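11S globulin seed storage protein (Amaranthus hypochondriacus, PDB 3QAC) serves as a seed storage protein, a nutrient reservoir built of two cupin domains and assembled into trimers and hexamers. Local coordinates at the interface of chains A and B. Numbering follows the deposited sequence. Chains: chain A/B, 11S globulin seed storage protein.

Contact 1: the interface of chains A and B. Residues chain A 88-89; chain B 342, 407-409, 415.
A:Pro88 drives its ring into a shallow seat on chain B formed by B:Leu342, B:Met407, B:Phe408 and B:Gln409, and buries 92 Å² there. The apolar contacts are shared out around the ring. Its CD and CG meet B:Leu342 tip to tip, with CD1 of that leucine 3.8 Å from CD of A:Pro88. B:Gln409 crosses the proline at about a right angle, its CB 3.7 Å from the proline CG. CG of this glutamine lies anti to the backbone N (chi1 161°), and the extended chain beyond it keeps the amide oxygen OE1 alongside the ring, 4.0 Å from CG of A:Pro88. At CB of A:Pro88 the partner is CG of B:Met407, 4.0 Å away, a looser contact from a flexible chain. The polar component is slight: the backbone O of B:Phe408 lies 3.3 Å from CB of A:Pro88, a van der Waals approach of a carbonyl to a ring methylene. Next in sequence, A:Gly89 has a positive phi (107°), readily adopted without a side chain, and its N lies 4.0 Å from the methyl CG2 of B:Thr415. A rigid proline ring suits this loop position, probably because little flexibility is lost on docking. The site helps join neighbouring subunits through shape and apolar packing.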
# COMPACT_ATOMS: atom_id res chain seq x y z
N PRO A 88 10.03 -14.90 15.67
CA PRO A 88 9.00 -15.66 16.37
C PRO A 88 8.65 -16.94 15.62
O PRO A 88 8.21 -16.87 14.48
CB PRO A 88 7.79 -14.71 16.35
CG PRO A 88 8.38 -13.38 16.22
CD PRO A 88 9.57 -13.55 15.32
N GLY A 89 8.86 -18.08 16.27
CA GLY A 89 8.43 -19.35 15.72
C GLY A 89 9.55 -20.22 15.19
O GLY A 89 9.35 -21.40 14.91
N LEU B 342 4.71 -7.90 16.10
CA LEU B 342 5.76 -7.46 15.18
C LEU B 342 5.23 -6.56 14.10
O LEU B 342 5.90 -5.62 13.68
CB LEU B 342 6.42 -8.63 14.44
CG LEU B 342 7.13 -9.82 15.07
CD1 LEU B 342 8.49 -10.03 14.40
CD2 LEU B 342 7.24 -9.75 16.57
N MET B 407 1.99 -11.39 13.65
CA MET B 407 2.81 -12.30 14.41
C MET B 407 3.19 -11.54 15.65
O MET B 407 3.45 -10.35 15.57
CB MET B 407 4.09 -12.56 13.63
CG MET B 407 4.73 -13.87 13.92
SD MET B 407 4.46 -14.95 12.51
CE MET B 407 3.25 -16.11 13.17
N PHE B 408 3.24 -12.21 16.79
CA PHE B 408 3.74 -11.54 17.96
C PHE B 408 4.94 -12.28 18.49
O PHE B 408 5.23 -13.38 18.04
CB PHE B 408 2.67 -11.40 19.03
CG PHE B 408 2.27 -12.69 19.67
CD1 PHE B 408 3.04 -13.25 20.68
CD2 PHE B 408 1.11 -13.34 19.29
CE1 PHE B 408 2.65 -14.43 21.29
CE2 PHE B 408 0.73 -14.53 19.89
CZ PHE B 408 1.50 -15.07 20.89
N GLN B 409 5.65 -11.67 19.43
CA GLN B 409 6.77 -12.33 20.06
C GLN B 409 6.66 -12.18 21.55
O GLN B 409 6.62 -11.05 22.07
CB GLN B 409 8.10 -11.75 19.59
CG GLN B 409 9.25 -12.08 20.54
CD GLN B 409 10.61 -12.11 19.87
OE1 GLN B 409 10.99 -13.12 19.27
NE2 GLN B 409 11.36 -11.02 19.98
N THR B 415 10.01 -20.27 23.35
CA THR B 415 9.74 -19.48 22.16
C THR B 415 9.50 -18.04 22.58
O THR B 415 8.40 -17.53 22.40
CB THR B 415 8.49 -19.98 21.42
OG1 THR B 415 8.62 -21.38 21.15
CG2 THR B 415 8.32 -19.24 20.10

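Contact 2: the interface of chains A and B. Residues chain A 62, 65, 86, 131, 149; chain B 417, 420-422, 425, 429.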
# COMPACT_ATOMS: atom_id res chain seq x y z
N LEU A 62 28.65 -5.14 21.86
CA LEU A 62 27.37 -5.80 21.69
C LEU A 62 26.24 -4.79 21.52
O LEU A 62 25.83 -4.12 22.48
CB LEU A 62 27.10 -6.71 22.89
CG LEU A 62 25.76 -7.42 22.95
CD1 LEU A 62 25.60 -8.33 21.75
CD2 LEU A 62 25.71 -8.23 24.21
N PRO A 65 19.83 -6.01 22.03
CA PRO A 65 18.66 -6.35 21.22
C PRO A 65 17.66 -5.20 21.14
O PRO A 65 17.33 -4.56 22.15
CB PRO A 65 18.05 -7.52 21.99
CG PRO A 65 18.73 -7.53 23.33
CD PRO A 65 20.10 -7.04 23.04
N MET A 86 15.83 -12.86 16.41
CA MET A 86 14.89 -13.66 17.18
C MET A 86 13.55 -13.65 16.48
O MET A 86 12.63 -12.94 16.89
CB MET A 86 14.73 -13.15 18.61
CG MET A 86 16.00 -13.24 19.45
SD MET A 86 16.95 -11.72 19.36
CE MET A 86 16.07 -10.70 20.54
N ILE A 131 22.32 -18.12 14.83
CA ILE A 131 23.26 -17.02 14.78
C ILE A 131 23.72 -16.94 13.34
O ILE A 131 24.00 -17.96 12.71
CB ILE A 131 24.46 -17.31 15.67
CG1 ILE A 131 24.04 -17.26 17.14
CG2 ILE A 131 25.58 -16.33 15.37
CD1 ILE A 131 23.16 -16.05 17.50
N TRP A 149 20.07 -8.43 17.73
CA TRP A 149 21.25 -7.86 18.35
C TRP A 149 22.42 -8.16 17.43
O TRP A 149 22.35 -9.04 16.58
CB TRP A 149 21.47 -8.46 19.73
CG TRP A 149 21.49 -9.94 19.70
CD1 TRP A 149 20.42 -10.78 19.87
CD2 TRP A 149 22.62 -10.78 19.47
NE1 TRP A 149 20.82 -12.08 19.77
CE2 TRP A 149 22.17 -12.11 19.53
CE3 TRP A 149 23.98 -10.54 19.24
CZ2 TRP A 149 23.02 -13.20 19.34
CZ3 TRP A 149 24.83 -11.63 19.06
CH2 TRP A 149 24.34 -12.94 19.11
N ALA B 417 11.72 -13.98 23.18
CA ALA B 417 12.89 -13.24 22.76
C ALA B 417 14.05 -13.65 23.65
O ALA B 417 15.12 -13.98 23.16
CB ALA B 417 12.66 -11.77 22.87
N SER B 420 15.48 -17.10 23.01
CA SER B 420 16.19 -17.12 21.74
C SER B 420 17.58 -16.49 21.83
O SER B 420 18.42 -16.71 20.96
CB SER B 420 15.36 -16.43 20.66
OG SER B 420 14.18 -17.17 20.39
N LEU B 421 17.83 -15.71 22.88
CA LEU B 421 19.14 -15.08 23.09
C LEU B 421 20.19 -16.06 23.62
O LEU B 421 19.92 -16.80 24.56
CB LEU B 421 19.03 -13.92 24.07
CG LEU B 421 18.20 -12.72 23.63
CD1 LEU B 421 18.15 -11.71 24.73
CD2 LEU B 421 18.80 -12.13 22.34
N PRO B 422 21.39 -16.05 23.02
CA PRO B 422 22.48 -16.87 23.55
C PRO B 422 22.75 -16.41 24.97
O PRO B 422 22.82 -15.20 25.20
CB PRO B 422 23.66 -16.51 22.64
CG PRO B 422 23.05 -15.98 21.41
CD PRO B 422 21.82 -15.25 21.87
N VAL B 425 24.86 -13.40 25.67
CA VAL B 425 24.24 -12.14 25.31
C VAL B 425 23.34 -11.71 26.46
O VAL B 425 23.36 -10.55 26.88
CB VAL B 425 23.43 -12.25 24.00
CG1 VAL B 425 22.57 -11.01 23.79
CG2 VAL B 425 24.37 -12.49 22.81
N ILE B 429 24.08 -8.36 28.42
CA ILE B 429 23.19 -7.21 28.21
C ILE B 429 22.45 -6.83 29.47
O ILE B 429 22.01 -5.70 29.62
CB ILE B 429 22.13 -7.43 27.09
CG1 ILE B 429 21.21 -8.61 27.43
CG2 ILE B 429 22.79 -7.59 25.73
CD1 ILE B 429 20.16 -8.88 26.39
O HOH W 1 19.56 -14.74 19.23
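A:Trp149, B:Leu421 and B:Val425 form the heart of this contact, the indole giving up 47 Å² and B:Leu421 giving up 44 Å². Chi1 of 52° puts the indole CG between the backbone N and the carbonyl carbon, and from there the broad ring system meets several chain B groups at once. B:Val425 sets CG2 over the face of the six-membered ring, 3.7 Å from its centroid, a CH-pi contact suited to a branched methyl. B:Leu421 slides past the indole in the opposite direction and lays CD2 3.3 Å from CD1 of A:Trp149; the same methyl touches SD of A:Met86 at 3.5 Å, a thioether flexible enough to fit around it. B:Pro422 meets the benzo rim tip to tip, its CG 3.5 Å from CZ2 of A:Trp149. The one polar indole atom, NE1, is served by a water at the ring edge, 3.0 Å away, which in turn lies 2.9 Å from the backbone O of B:Ser420. Farther along, B:Ile429 packs CG2 tightly on CD2 of A:Leu62 (3.4 Å) and points CD1 at A:Pro65. On chain A the surface comes mainly from strands 61-68, 80-86 and 147-151 of the N-terminal cupin region; chain B supplies helices 417-420 and 423-430 and the turn between them.

Contact 3: the interface of chains A and B. Residues chain A 67-69, 144-145, 173, 181; chain B 340, 342, 382-383.
The rings of A:Phe67 and B:Tyr340 stack almost parallel, with planes 8° apart and centroids separated by 3.6 Å. Both have CG between the backbone N and the carbonyl carbon, and the two side chains slide past each other in opposite directions. The far face of A:Phe67 is backed by CB of A:Phe181, which leaves the phenylalanine sandwiched. Tyrosine adds a hydroxyl to the stack: its OH donates a hydrogen bond to the backbone O of A:Gly145 at 2.5 Å, nearly along the C=O axis. A:Gly145 has a positive phi (81°), accessible to a residue without a side chain. Within chain B, ND2 of B:Asn383 donates to the backbone O of B:Leu342 at 3.0 Å, approaching from above the carbonyl plane; this bond helps fix the amide. The remaining contacts are van der Waals packing. B:Asn383 buries 62 Å², its CB lying 3.3 Å from CE2 of A:Phe181, with amide and ring planes nearly perpendicular. Its OD1 is 2.9 Å from N of A:Ser69, but the N-H points elsewhere. The methyl CD2 of A:Leu173 rests 3.4 Å from the backbone O of B:Gln382. By joining an aromatic stack to a directional bond, the site probably helps set the register between neighbouring subunits.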
# COMPACT_ATOMS: atom_id res chain seq x y z
N PHE A 67 14.15 -3.76 18.33
CA PHE A 67 13.41 -3.88 17.08
C PHE A 67 12.86 -2.51 16.70
O PHE A 67 12.80 -1.62 17.51
CB PHE A 67 12.29 -4.92 17.19
CG PHE A 67 11.42 -4.77 18.42
CD1 PHE A 67 11.81 -5.30 19.64
CD2 PHE A 67 10.19 -4.13 18.34
CE1 PHE A 67 10.99 -5.19 20.75
CE2 PHE A 67 9.37 -4.01 19.45
CZ PHE A 67 9.77 -4.55 20.66
N THR A 68 12.48 -2.36 15.44
CA THR A 68 11.85 -1.14 14.98
C THR A 68 10.69 -1.55 14.11
O THR A 68 10.74 -2.60 13.47
CB THR A 68 12.84 -0.21 14.22
OG1 THR A 68 12.13 0.89 13.64
CG2 THR A 68 13.59 -0.97 13.14
N SER A 69 9.64 -0.75 14.12
CA SER A 69 8.43 -1.04 13.37
C SER A 69 8.66 -1.00 11.87
O SER A 69 7.83 -1.49 11.11
CB SER A 69 7.34 -0.03 13.73
OG SER A 69 7.79 1.28 13.41
N ALA A 144 10.23 -5.87 9.38
CA ALA A 144 9.66 -5.01 10.40
C ALA A 144 9.45 -5.79 11.70
O ALA A 144 9.02 -6.93 11.68
CB ALA A 144 8.37 -4.43 9.92
N GLY A 145 9.78 -5.17 12.82
CA GLY A 145 9.41 -5.71 14.11
C GLY A 145 10.33 -6.81 14.63
O GLY A 145 10.25 -7.18 15.80
N LEU A 173 3.29 2.56 12.47
CA LEU A 173 3.40 3.65 13.44
C LEU A 173 3.65 4.94 12.66
O LEU A 173 3.33 5.02 11.50
CB LEU A 173 4.52 3.38 14.43
CG LEU A 173 4.35 2.10 15.24
CD1 LEU A 173 5.63 1.73 15.98
CD2 LEU A 173 3.19 2.24 16.21
N PHE A 181 12.44 0.15 19.69
CA PHE A 181 12.20 -0.43 21.00
C PHE A 181 13.41 -1.29 21.36
O PHE A 181 13.80 -2.17 20.59
CB PHE A 181 10.95 -1.31 20.98
CG PHE A 181 9.70 -0.62 20.48
CD1 PHE A 181 8.65 -0.36 21.34
CD2 PHE A 181 9.56 -0.28 19.15
CE1 PHE A 181 7.48 0.24 20.89
CE2 PHE A 181 8.40 0.33 18.69
CZ PHE A 181 7.35 0.59 19.57
N TYR B 340 5.14 -8.44 22.25
CA TYR B 340 4.82 -7.37 21.35
C TYR B 340 4.46 -7.95 20.02
O TYR B 340 4.95 -9.00 19.64
CB TYR B 340 6.00 -6.43 21.22
CG TYR B 340 7.14 -6.95 20.38
CD1 TYR B 340 8.10 -7.79 20.92
CD2 TYR B 340 7.28 -6.56 19.07
CE1 TYR B 340 9.16 -8.24 20.16
CE2 TYR B 340 8.33 -6.98 18.30
CZ TYR B 340 9.27 -7.82 18.84
OH TYR B 340 10.32 -8.25 18.05
N LEU B 342 4.71 -7.90 16.10
CA LEU B 342 5.76 -7.46 15.18
C LEU B 342 5.23 -6.56 14.10
O LEU B 342 5.90 -5.62 13.68
CB LEU B 342 6.42 -8.63 14.44
CG LEU B 342 7.13 -9.82 15.07
CD1 LEU B 342 8.49 -10.03 14.40
CD2 LEU B 342 7.24 -9.75 16.57
N GLN B 382 1.22 -1.32 17.05
CA GLN B 382 2.29 -2.17 16.55
C GLN B 382 3.54 -1.93 17.34
O GLN B 382 3.95 -0.79 17.53
CB GLN B 382 2.59 -1.88 15.07
CG GLN B 382 3.82 -2.64 14.56
CD GLN B 382 4.27 -2.21 13.16
OE1 GLN B 382 5.02 -2.93 12.50
NE2 GLN B 382 3.80 -1.05 12.71
N ASN B 383 4.14 -3.03 17.80
CA ASN B 383 5.44 -3.01 18.45
C ASN B 383 5.38 -2.58 19.91
O ASN B 383 6.35 -2.75 20.62
CB ASN B 383 6.46 -2.17 17.67
CG ASN B 383 7.09 -2.92 16.49
OD1 ASN B 383 8.09 -2.48 15.93
ND2 ASN B 383 6.51 -4.07 16.13

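Contact 4: the interface of chains A and B. Residues chain A 211, 214-215; chain B 338, 358, 360, 365, 385-387.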
# COMPACT_ATOMS: atom_id res chain seq x y z
N ILE A 211 12.10 -1.51 26.85
CA ILE A 211 10.68 -1.76 27.06
C ILE A 211 10.37 -2.34 28.43
O ILE A 211 9.29 -2.13 28.97
CB ILE A 211 10.05 -2.65 25.97
CG1 ILE A 211 10.58 -4.08 26.07
CG2 ILE A 211 10.28 -2.06 24.60
CD1 ILE A 211 9.91 -4.98 25.08
N GLY A 214 9.34 -0.27 31.31
CA GLY A 214 7.96 0.15 31.32
C GLY A 214 7.06 -0.68 32.23
O GLY A 214 6.06 -0.19 32.75
N PHE A 215 7.41 -1.94 32.42
CA PHE A 215 6.52 -2.80 33.18
C PHE A 215 6.74 -2.71 34.70
O PHE A 215 7.85 -2.47 35.18
CB PHE A 215 6.62 -4.25 32.71
CG PHE A 215 6.10 -4.48 31.32
CD1 PHE A 215 4.73 -4.60 31.10
CD2 PHE A 215 6.97 -4.61 30.25
CE1 PHE A 215 4.24 -4.83 29.82
CE2 PHE A 215 6.49 -4.84 28.96
CZ PHE A 215 5.12 -4.95 28.75
N PRO B 338 4.62 -10.90 28.80
CA PRO B 338 4.85 -9.66 28.06
C PRO B 338 5.26 -10.04 26.64
O PRO B 338 6.12 -10.89 26.46
CB PRO B 338 6.03 -9.03 28.80
CG PRO B 338 5.96 -9.58 30.18
CD PRO B 338 5.47 -11.00 30.00
N GLN B 358 -1.03 -4.10 31.00
CA GLN B 358 -0.03 -3.06 30.98
C GLN B 358 0.69 -3.00 29.63
O GLN B 358 1.10 -4.03 29.06
CB GLN B 358 0.95 -3.20 32.16
CG GLN B 358 1.87 -1.98 32.27
CD GLN B 358 2.76 -1.98 33.50
OE1 GLN B 358 3.01 -3.03 34.12
NE2 GLN B 358 3.27 -0.81 33.84
N VAL B 360 3.52 -0.73 27.17
CA VAL B 360 4.70 0.10 27.19
C VAL B 360 5.01 0.59 25.78
O VAL B 360 4.85 -0.16 24.80
CB VAL B 360 5.91 -0.71 27.68
CG1 VAL B 360 7.19 0.14 27.66
CG2 VAL B 360 5.64 -1.27 29.07
N GLN B 365 8.14 3.78 28.58
CA GLN B 365 7.13 4.35 29.46
C GLN B 365 5.85 3.54 29.39
O GLN B 365 5.42 3.14 28.30
CB GLN B 365 6.82 5.81 29.05
CG GLN B 365 7.99 6.76 29.26
CD GLN B 365 8.61 6.62 30.65
OE1 GLN B 365 7.96 6.87 31.67
NE2 GLN B 365 9.88 6.21 30.69
N ALA B 385 4.89 -3.08 23.60
CA ALA B 385 4.95 -4.25 24.47
C ALA B 385 3.78 -4.29 25.43
O ALA B 385 3.34 -3.25 25.95
CB ALA B 385 6.24 -4.29 25.21
N ILE B 386 3.28 -5.50 25.67
CA ILE B 386 2.08 -5.69 26.47
C ILE B 386 2.08 -7.01 27.24
O ILE B 386 2.60 -8.02 26.76
CB ILE B 386 0.81 -5.52 25.62
CG1 ILE B 386 -0.41 -6.01 26.39
CG2 ILE B 386 0.92 -6.26 24.28
CD1 ILE B 386 -1.69 -5.80 25.67
N VAL B 387 1.53 -6.97 28.46
CA VAL B 387 1.28 -8.14 29.30
C VAL B 387 -0.19 -8.14 29.74
O VAL B 387 -0.80 -7.10 29.94
CB VAL B 387 2.22 -8.19 30.53
CG1 VAL B 387 2.06 -6.94 31.39
CG2 VAL B 387 1.99 -9.47 31.34
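A:Ile211 to A:Gly214 make a short 3-10 turn, both named residues having helical torsions, after which A:Phe215 switches to an extended backbone (phi -85°, psi 147°) and faces the strands of chain B. A:Phe215 buries 67 Å² and is the centre of the contact. CG lies anti to its own carbonyl carbon (chi1 -68°), directing the ring onto the side chains and backbone of the neighbouring strands 354-360 and 385-391. One face receives CG2 of B:Val360, 3.6 Å from the ring centroid and over its centre, a CH-pi contact. B:Val387 slides past in the opposite direction and brings CG1 to 3.4 Å from CE1 of A:Phe215. At the ring edge, in its plane, comes the backbone N of B:Ile386, 3.6 Å from CZ of A:Phe215. Branched valines suit this place because they present stiff methyls from strand backbones to a flat aromatic partner. B:Ala385, small enough to let the ring come close, also touches the tip of A:Ile211, CB to CD1 at 3.7 Å. The absence of a side chain at A:Gly214 lets its CA approach CG2 of B:Val360 to 3.5 Å. B:Gln358 runs extended alongside A:Phe215, its amide plane nearly perpendicular to the ring; NE2 lies 3.1 Å from O of A:Gly214, but the N-H points elsewhere. The site thus lays the segment leading into helix 217-224 of chain A across two strands of the C-terminal cupin region of chain B.

The four contacts are parts of one interface between copies of the same protein, and it is not an exact two-fold: different surfaces of chains A and B meet. In contact 1 and contact 3 the centres of the C-alpha atoms are about 11 Å apart and B:Leu342 is shared, while the same centres of contact 3 and contact 4 are about 13 Å apart and both draw on the B chain around residues 382-387. Strand 61-68 of chain A serves both contact 2 and contact 3. By these C-alpha centres contact 2 and contact 4 are the most distant pair, about 19 Å. Such head-to-tail pairing can repeat around the three-copy deposited assembly, consistent with a trimeric half of the hexamer.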